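Side-chain contacts in carbon monoxide dehydrogenase (Thermococcus sp. AM4, PDB 6T7J), which belongs to the enzymes that oxidise carbon monoxide to carbon dioxide at a nickel-iron-sulfur cluster, here isolated in a nickel-free form: residues A[30-35]-A[353-358]; A[335-340]-A[346-351]. All blocks are in the same frame, centred on the assembly; numbering follows the deposited sequence.

How the interactions relate
The two contacts have centres about 10 Å apart, and both involve the unit 336-339, 347-352, 358-361: interaction 2 through its strand and helix, interaction 1 through the loop between helix 347-352 and strand 358-361. Interaction 2 is interior: three buried aliphatic side chains, with no hydrogen bond between strand and helix. Interaction 1 lies further out and is only partly buried; it ties the turn after helix 20-30 to that loop, adding a carboxylate-phenol bond to apolar packing. They meet directly, since Ile32 CG2 packs on Val351 CG2 at 3.7 Å, His356 NE2 lies 3.0 Å from Glu335 OE2, a probable hydrogen bond, and Lys358 probably bonds to Ile337 through the backbone.

Interaction 1. Residues A[30-35]-A[353-358]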
ATOM      1  N   GLU A  30     -34.605  14.195 -14.067  1.00 62.27           N
ATOM      2  CA  GLU A  30     -33.694  14.342 -15.195  1.00 60.02           C
ATOM      3  C   GLU A  30     -33.026  13.032 -15.593  1.00 56.55           C
ATOM      4  O   GLU A  30     -32.330  12.996 -16.614  1.00 63.36           O
ATOM      5  CB  GLU A  30     -32.618  15.384 -14.875  1.00 60.03           C
ATOM      6  CG  GLU A  30     -32.937  16.779 -15.385  1.00 61.67           C
ATOM      7  CD  GLU A  30     -32.269  17.860 -14.560  1.00 65.77           C
ATOM      8  OE1 GLU A  30     -32.993  18.675 -13.952  1.00 65.78           O
ATOM      9  OE2 GLU A  30     -31.022  17.891 -14.519  1.00 67.76           O
ATOM     10  N   GLY A  31     -33.218  11.965 -14.820  1.00 53.89           N
ATOM     11  CA  GLY A  31     -32.594  10.696 -15.133  1.00 55.74           C
ATOM     12  C   GLY A  31     -31.117  10.635 -14.822  1.00 54.95           C
ATOM     13  O   GLY A  31     -30.369   9.951 -15.528  1.00 56.11           O
ATOM     14  N   ILE A  32     -30.673  11.334 -13.782  1.00 55.13           N
ATOM     15  CA  ILE A  32     -29.266  11.402 -13.404  1.00 54.96           C
ATOM     16  C   ILE A  32     -29.090  10.628 -12.105  1.00 53.75           C
ATOM     17  O   ILE A  32     -29.738  10.937 -11.097  1.00 52.20           O
ATOM     18  CB  ILE A  32     -28.792  12.855 -13.253  1.00 51.30           C
ATOM     19  CG1 ILE A  32     -28.835  13.568 -14.607  1.00 54.75           C
ATOM     20  CG2 ILE A  32     -27.393  12.900 -12.666  1.00 48.87           C
ATOM     21  CD1 ILE A  32     -28.509  15.044 -14.533  1.00 51.45           C
ATOM     22  N   LYS A  33     -28.213   9.628 -12.128  1.00 50.98           N
ATOM     23  CA  LYS A  33     -27.974   8.797 -10.956  1.00 51.93           C
ATOM     24  C   LYS A  33     -27.046   9.507  -9.978  1.00 49.88           C
ATOM     25  O   LYS A  33     -26.029  10.081 -10.377  1.00 53.64           O
ATOM     26  CB  LYS A  33     -27.370   7.453 -11.363  1.00 47.58           C
ATOM     27  CG  LYS A  33     -28.227   6.634 -12.313  1.00 57.90           C
ATOM     28  CD  LYS A  33     -27.754   5.186 -12.366  1.00 53.65           C
ATOM     29  CE  LYS A  33     -28.342   4.451 -13.557  1.00 62.44           C
ATOM     30  NZ  LYS A  33     -28.057   2.991 -13.508  1.00 55.92           N
ATOM     31  N   THR A  34     -27.400   9.467  -8.699  1.00 48.62           N
ATOM     32  CA  THR A  34     -26.544   9.943  -7.624  1.00 49.43           C
ATOM     33  C   THR A  34     -25.957   8.749  -6.878  1.00 50.23           C
ATOM     34  O   THR A  34     -26.199   7.588  -7.224  1.00 49.15           O
ATOM     35  CB  THR A  34     -27.318  10.861  -6.673  1.00 51.73           C
ATOM     36  OG1 THR A  34     -28.098  10.071  -5.766  1.00 48.20           O
ATOM     37  CG2 THR A  34     -28.233  11.792  -7.453  1.00 49.11           C
ATOM     38  N   ALA A  35     -25.172   9.044  -5.839  1.00 49.05           N
ATOM     39  CA  ALA A  35     -24.573   7.977  -5.044  1.00 50.19           C
ATOM     40  C   ALA A  35     -25.631   7.113  -4.369  1.00 51.71           C
ATOM     41  O   ALA A  35     -25.419   5.912  -4.170  1.00 49.73           O
ATOM     42  CB  ALA A  35     -23.621   8.567  -4.002  1.00 48.16           C
ATOM     43  N   GLN A 353     -21.803  15.969 -17.494  1.00 57.14           N
ATOM     44  CA  GLN A 353     -22.033  15.867 -18.927  1.00 58.18           C
ATOM     45  C   GLN A 353     -23.494  16.061 -19.304  1.00 60.53           C
ATOM     46  O   GLN A 353     -23.794  16.199 -20.495  1.00 61.56           O
ATOM     47  CB  GLN A 353     -21.523  14.521 -19.447  1.00 64.71           C
ATOM     48  CG  GLN A 353     -20.094  14.590 -19.968  1.00 64.97           C
ATOM     49  CD  GLN A 353     -19.438  13.228 -20.081  1.00 67.93           C
ATOM     50  OE1 GLN A 353     -19.915  12.246 -19.513  1.00 72.76           O
ATOM     51  NE2 GLN A 353     -18.336  13.163 -20.818  1.00 75.27           N
ATOM     52  N   CYS A 354     -24.404  16.085 -18.334  1.00 60.70           N
ATOM     53  CA  CYS A 354     -25.792  16.422 -18.616  1.00 61.13           C
ATOM     54  C   CYS A 354     -26.071  17.907 -18.425  1.00 60.99           C
ATOM     55  O   CYS A 354     -27.229  18.327 -18.515  1.00 59.60           O
ATOM     56  CB  CYS A 354     -26.729  15.581 -17.745  1.00 57.43           C
ATOM     57  SG  CYS A 354     -26.815  13.842 -18.236  1.00 70.84           S
ATOM     58  N   TYR A 355     -25.039  18.700 -18.162  1.00 60.63           N
ATOM     59  CA  TYR A 355     -25.158  20.151 -18.091  1.00 60.36           C
ATOM     60  C   TYR A 355     -24.034  20.746 -18.936  1.00 58.85           C
ATOM     61  O   TYR A 355     -23.437  20.085 -19.796  1.00 55.59           O
ATOM     62  CB  TYR A 355     -25.103  20.645 -16.640  1.00 55.62           C
ATOM     63  CG  TYR A 355     -26.170  20.079 -15.735  1.00 60.73           C
ATOM     64  CD1 TYR A 355     -26.001  18.850 -15.111  1.00 56.90           C
ATOM     65  CD2 TYR A 355     -27.345  20.782 -15.492  1.00 63.64           C
ATOM     66  CE1 TYR A 355     -26.975  18.332 -14.278  1.00 58.74           C
ATOM     67  CE2 TYR A 355     -28.324  20.272 -14.662  1.00 58.14           C
ATOM     68  CZ  TYR A 355     -28.135  19.048 -14.058  1.00 56.47           C
ATOM     69  OH  TYR A 355     -29.108  18.538 -13.231  1.00 62.03           O
ATOM     70  N   HIS A 356     -23.734  22.019 -18.693  1.00 51.54           N
ATOM     71  CA  HIS A 356     -22.573  22.679 -19.271  1.00 53.12           C
ATOM     72  C   HIS A 356     -21.336  22.564 -18.392  1.00 51.50           C
ATOM     73  O   HIS A 356     -20.238  22.898 -18.851  1.00 52.97           O
ATOM     74  CB  HIS A 356     -22.878  24.161 -19.514  1.00 56.11           C
ATOM     75  CG  HIS A 356     -23.071  24.952 -18.255  1.00 54.26           C
ATOM     76  ND1 HIS A 356     -23.696  24.438 -17.140  1.00 55.77           N
ATOM     77  CD2 HIS A 356     -22.719  26.221 -17.937  1.00 51.59           C
ATOM     78  CE1 HIS A 356     -23.722  25.354 -16.189  1.00 55.25           C
ATOM     79  NE2 HIS A 356     -23.136  26.445 -16.647  1.00 54.44           N
ATOM     80  N   THR A 357     -21.496  22.084 -17.159  1.00 53.13           N
ATOM     81  CA  THR A 357     -20.438  22.130 -16.157  1.00 49.83           C
ATOM     82  C   THR A 357     -19.169  21.445 -16.644  1.00 53.22           C
ATOM     83  O   THR A 357     -19.212  20.358 -17.227  1.00 53.07           O
ATOM     84  CB  THR A 357     -20.923  21.465 -14.867  1.00 54.02           C
ATOM     85  OG1 THR A 357     -22.067  22.169 -14.367  1.00 53.61           O
ATOM     86  CG2 THR A 357     -19.824  21.462 -13.813  1.00 48.27           C
ATOM     87  N   LYS A 358     -18.032  22.091 -16.395  1.00 53.70           N
ATOM     88  CA  LYS A 358     -16.723  21.545 -16.725  1.00 56.25           C
ATOM     89  C   LYS A 358     -16.036  21.039 -15.459  1.00 49.42           C
ATOM     90  O   LYS A 358     -15.887  21.781 -14.483  1.00 50.33           O
ATOM     91  CB  LYS A 358     -15.853  22.593 -17.418  1.00 50.69           C
ATOM     92  CG  LYS A 358     -16.355  22.995 -18.794  1.00 54.90           C
ATOM     93  CD  LYS A 358     -16.104  24.467 -19.066  1.00 61.13           C
ATOM     94  CE  LYS A 358     -16.308  24.797 -20.537  1.00 71.66           C
ATOM     95  NZ  LYS A 358     -15.323  24.095 -21.408  1.00 66.72           N
TER
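The carboxylate of Glu30 is held through both oxygens: OE2 accepts a hydrogen bond from the hydroxyl of Tyr355, and OE1 forms a salt bridge with Lys26 one helical turn earlier. Glu30 OE2 and Tyr355 OH are modelled 2.4 Å apart, which is very short, so the pairing is better supported than its exact length. Glu30 OE2 approaches the hydroxyl obliquely, well out of the ring plane and 3.1 Å from Tyr355 CZ. The two side chains cross at about a right angle, and with carboxylate and ring planes 70° apart the acid does not stack on the ring. Beyond CG the glutamate chain is extended (chi2 153°), which carries the acid across to the phenol.

Ile32 adds apolar packing on Tyr355 and Cys354. Ile32 CD1 reaches Tyr355 CE1 at 3.6 Å, approaching the ring obliquely, and also touches Cys354 CB at 3.7 Å. The methyl gets there because CG1 stands opposite the carbonyl carbon (chi1 -66°) and the chain then runs straight on. Further back on the isoleucine, CG1 is 4.2 Å from Cys354 SG.

Gly31, with positive phi, ends helix 20-30 in a Schellman motif, and the chain then turns into Ile32. Arg403 hydrogen-bonds Cys354 O and makes a cation-pi contact with Tyr355. The tyrosine also rests on Ile329 and Ile330 of helix 325-330, and Ile32 on Val351 of helix 347-352, so the contact docks the N-terminal helical region against the connection between helix 347-352 and strand 358-361.

Interaction 2. Residues A[335-340]-A[346-351]; sequences EAIIVD and PAIVDV
Strand 336-339 passes helix 347-352 with the CA atoms of Ile337 and Ile348 9.2 Å apart, the closest pair of CA atoms between the two segments. No hydrogen bond spans that gap. Within 346-351, Val349 N bonds to Pro346 O (3.0 Å), three residues back, and Val351 N to Ala347 O (3.0 Å), four back, as in an alpha-helix.

Side chains fill the distance between the backbones. Of residues 346-351, Ile348 alone reaches 335-340, and its CD1 does the touching: it is 4.2 Å from Val339 CG1 and faces both branches of Ile337, with CD1 at 4.4 Å and CG2 at 4.5 Å. Ile337 and Val339, two apart on the strand, both direct their CB toward the helix. In Ile337 the CG1 branch is opposite the backbone N (chi1 177°), while in Ile348 it lies between N and the carbonyl carbon (chi1 75°) and the chain continues extended to its methyl. These are loose van der Waals distances, and only 88 Å² is buried in total.

Ile348 also packs on Gln325 and Ile329 of helix 325-330. Asp340, just past the strand, accepts hydrogen bonds from the backbone N of His269 and Asn270; His269 lines the pocket of the broken Fe4S4 cluster, and the cluster itself is about 11 Å from the side chain of Val339. Strand, helix and strand 358-361 form a beta-alpha-beta unit in a parallel sheet of order 3-2-1-4-5-6, the order of a Rossmann-like fold.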
ATOM      1  N   GLU A 335     -20.567  26.537 -13.264  1.00 54.58           N
ATOM      2  CA  GLU A 335     -19.826  26.687 -14.511  1.00 54.48           C
ATOM      3  C   GLU A 335     -18.623  25.755 -14.550  1.00 50.69           C
ATOM      4  O   GLU A 335     -18.293  25.203 -15.605  1.00 46.27           O
ATOM      5  CB  GLU A 335     -19.382  28.137 -14.684  1.00 52.93           C
ATOM      6  CG  GLU A 335     -20.412  29.006 -15.357  1.00 51.74           C
ATOM      7  CD  GLU A 335     -21.643  29.235 -14.504  1.00 59.54           C
ATOM      8  OE1 GLU A 335     -21.507  29.829 -13.411  1.00 57.42           O
ATOM      9  OE2 GLU A 335     -22.746  28.823 -14.926  1.00 51.60           O
ATOM     10  N   ALA A 336     -17.959  25.569 -13.412  1.00 47.33           N
ATOM     11  CA  ALA A 336     -16.786  24.712 -13.357  1.00 50.64           C
ATOM     12  C   ALA A 336     -16.577  24.227 -11.931  1.00 47.38           C
ATOM     13  O   ALA A 336     -16.788  24.979 -10.970  1.00 46.35           O
ATOM     14  CB  ALA A 336     -15.535  25.448 -13.855  1.00 44.04           C
ATOM     15  N   ILE A 337     -16.167  22.967 -11.807  1.00 46.20           N
ATOM     16  CA  ILE A 337     -15.711  22.404 -10.541  1.00 47.59           C
ATOM     17  C   ILE A 337     -14.251  21.999 -10.719  1.00 48.02           C
ATOM     18  O   ILE A 337     -13.919  21.219 -11.621  1.00 46.98           O
ATOM     19  CB  ILE A 337     -16.581  21.222 -10.077  1.00 44.86           C
ATOM     20  CG1 ILE A 337     -16.018  20.614  -8.790  1.00 45.65           C
ATOM     21  CG2 ILE A 337     -16.725  20.167 -11.172  1.00 42.97           C
ATOM     22  CD1 ILE A 337     -17.045  19.852  -7.975  1.00 43.18           C
ATOM     23  N   ILE A 338     -13.386  22.546  -9.870  1.00 42.19           N
ATOM     24  CA  ILE A 338     -11.940  22.385  -9.966  1.00 47.21           C
ATOM     25  C   ILE A 338     -11.512  21.425  -8.869  1.00 47.45           C
ATOM     26  O   ILE A 338     -11.683  21.721  -7.680  1.00 50.41           O
ATOM     27  CB  ILE A 338     -11.211  23.730  -9.824  1.00 51.42           C
ATOM     28  CG1 ILE A 338     -11.982  24.843 -10.538  1.00 42.45           C
ATOM     29  CG2 ILE A 338      -9.780  23.626 -10.335  1.00 46.99           C
ATOM     30  CD1 ILE A 338     -12.185  24.596 -12.010  1.00 47.96           C
ATOM     31  N   VAL A 339     -10.947  20.283  -9.259  1.00 49.99           N
ATOM     32  CA  VAL A 339     -10.608  19.228  -8.313  1.00 54.10           C
ATOM     33  C   VAL A 339      -9.120  18.918  -8.396  1.00 52.08           C
ATOM     34  O   VAL A 339      -8.482  19.102  -9.438  1.00 49.36           O
ATOM     35  CB  VAL A 339     -11.452  17.957  -8.558  1.00 50.99           C
ATOM     36  CG1 VAL A 339     -12.934  18.285  -8.462  1.00 46.11           C
ATOM     37  CG2 VAL A 339     -11.126  17.350  -9.912  1.00 49.93           C
ATOM     38  N   ASP A 340      -8.563  18.460  -7.272  1.00 51.25           N
ATOM     39  CA  ASP A 340      -7.193  17.959  -7.256  1.00 50.34           C
ATOM     40  C   ASP A 340      -7.189  16.453  -7.003  1.00 49.16           C
ATOM     41  O   ASP A 340      -7.022  15.674  -7.945  1.00 57.61           O
ATOM     42  CB  ASP A 340      -6.336  18.701  -6.222  1.00 44.31           C
ATOM     43  CG  ASP A 340      -7.047  18.913  -4.897  1.00 52.64           C
ATOM     44  OD1 ASP A 340      -7.998  18.164  -4.597  1.00 51.47           O
ATOM     45  OD2 ASP A 340      -6.638  19.825  -4.145  1.00 54.72           O
ATOM     46  N   PRO A 346     -15.761   9.976  -9.299  1.00 50.80           N
ATOM     47  CA  PRO A 346     -15.709   9.964 -10.770  1.00 48.35           C
ATOM     48  C   PRO A 346     -17.052  10.287 -11.399  1.00 46.07           C
ATOM     49  O   PRO A 346     -17.104  10.908 -12.471  1.00 52.95           O
ATOM     50  CB  PRO A 346     -15.254   8.533 -11.094  1.00 51.84           C
ATOM     51  CG  PRO A 346     -14.548   8.067  -9.851  1.00 46.78           C
ATOM     52  CD  PRO A 346     -15.258   8.723  -8.706  1.00 44.92           C
ATOM     53  N   ALA A 347     -18.144   9.918 -10.725  1.00 45.96           N
ATOM     54  CA  ALA A 347     -19.484  10.158 -11.249  1.00 49.56           C
ATOM     55  C   ALA A 347     -19.746  11.632 -11.526  1.00 51.61           C
ATOM     56  O   ALA A 347     -20.593  11.956 -12.368  1.00 54.92           O
ATOM     57  CB  ALA A 347     -20.529   9.618 -10.273  1.00 51.33           C
ATOM     58  N   ILE A 348     -19.041  12.541 -10.842  1.00 47.84           N
ATOM     59  CA  ILE A 348     -19.270  13.964 -11.075  1.00 52.46           C
ATOM     60  C   ILE A 348     -18.997  14.339 -12.522  1.00 50.82           C
ATOM     61  O   ILE A 348     -19.527  15.344 -13.005  1.00 50.95           O
ATOM     62  CB  ILE A 348     -18.430  14.850 -10.125  1.00 51.78           C
ATOM     63  CG1 ILE A 348     -16.960  14.876 -10.553  1.00 47.05           C
ATOM     64  CG2 ILE A 348     -18.602  14.412  -8.680  1.00 51.91           C
ATOM     65  CD1 ILE A 348     -16.148  15.943  -9.859  1.00 47.60           C
ATOM     66  N   VAL A 349     -18.191  13.552 -13.239  1.00 51.80           N
ATOM     67  CA  VAL A 349     -18.042  13.791 -14.670  1.00 53.76           C
ATOM     68  C   VAL A 349     -19.335  13.436 -15.395  1.00 51.86           C
ATOM     69  O   VAL A 349     -19.895  14.257 -16.132  1.00 59.45           O
ATOM     70  CB  VAL A 349     -16.839  13.012 -15.229  1.00 51.07           C
ATOM     71  CG1 VAL A 349     -16.913  12.938 -16.745  1.00 49.21           C
ATOM     72  CG2 VAL A 349     -15.546  13.677 -14.794  1.00 53.56           C
ATOM     73  N   ASP A 350     -19.841  12.221 -15.165  1.00 56.54           N
ATOM     74  CA  ASP A 350     -21.111  11.799 -15.751  1.00 59.88           C
ATOM     75  C   ASP A 350     -22.186  12.856 -15.560  1.00 52.95           C
ATOM     76  O   ASP A 350     -22.761  13.361 -16.530  1.00 55.74           O
ATOM     77  CB  ASP A 350     -21.558  10.483 -15.130  1.00 56.25           C
ATOM     78  CG  ASP A 350     -20.845   9.316 -15.712  1.00 66.40           C
ATOM     79  OD1 ASP A 350     -20.761   9.168 -16.945  1.00 74.93           O
ATOM     80  OD2 ASP A 350     -20.329   8.546 -14.912  1.00 68.23           O
ATOM     81  N   VAL A 351     -22.444  13.219 -14.301  1.00 54.39           N
ATOM     82  CA  VAL A 351     -23.448  14.236 -13.992  1.00 52.11           C
ATOM     83  C   VAL A 351     -23.157  15.517 -14.764  1.00 53.59           C
ATOM     84  O   VAL A 351     -24.046  16.097 -15.403  1.00 56.45           O
ATOM     85  CB  VAL A 351     -23.500  14.485 -12.475  1.00 47.42           C
ATOM     86  CG1 VAL A 351     -24.500  15.578 -12.143  1.00 45.88           C
ATOM     87  CG2 VAL A 351     -23.843  13.199 -11.743  1.00 42.56           C
TER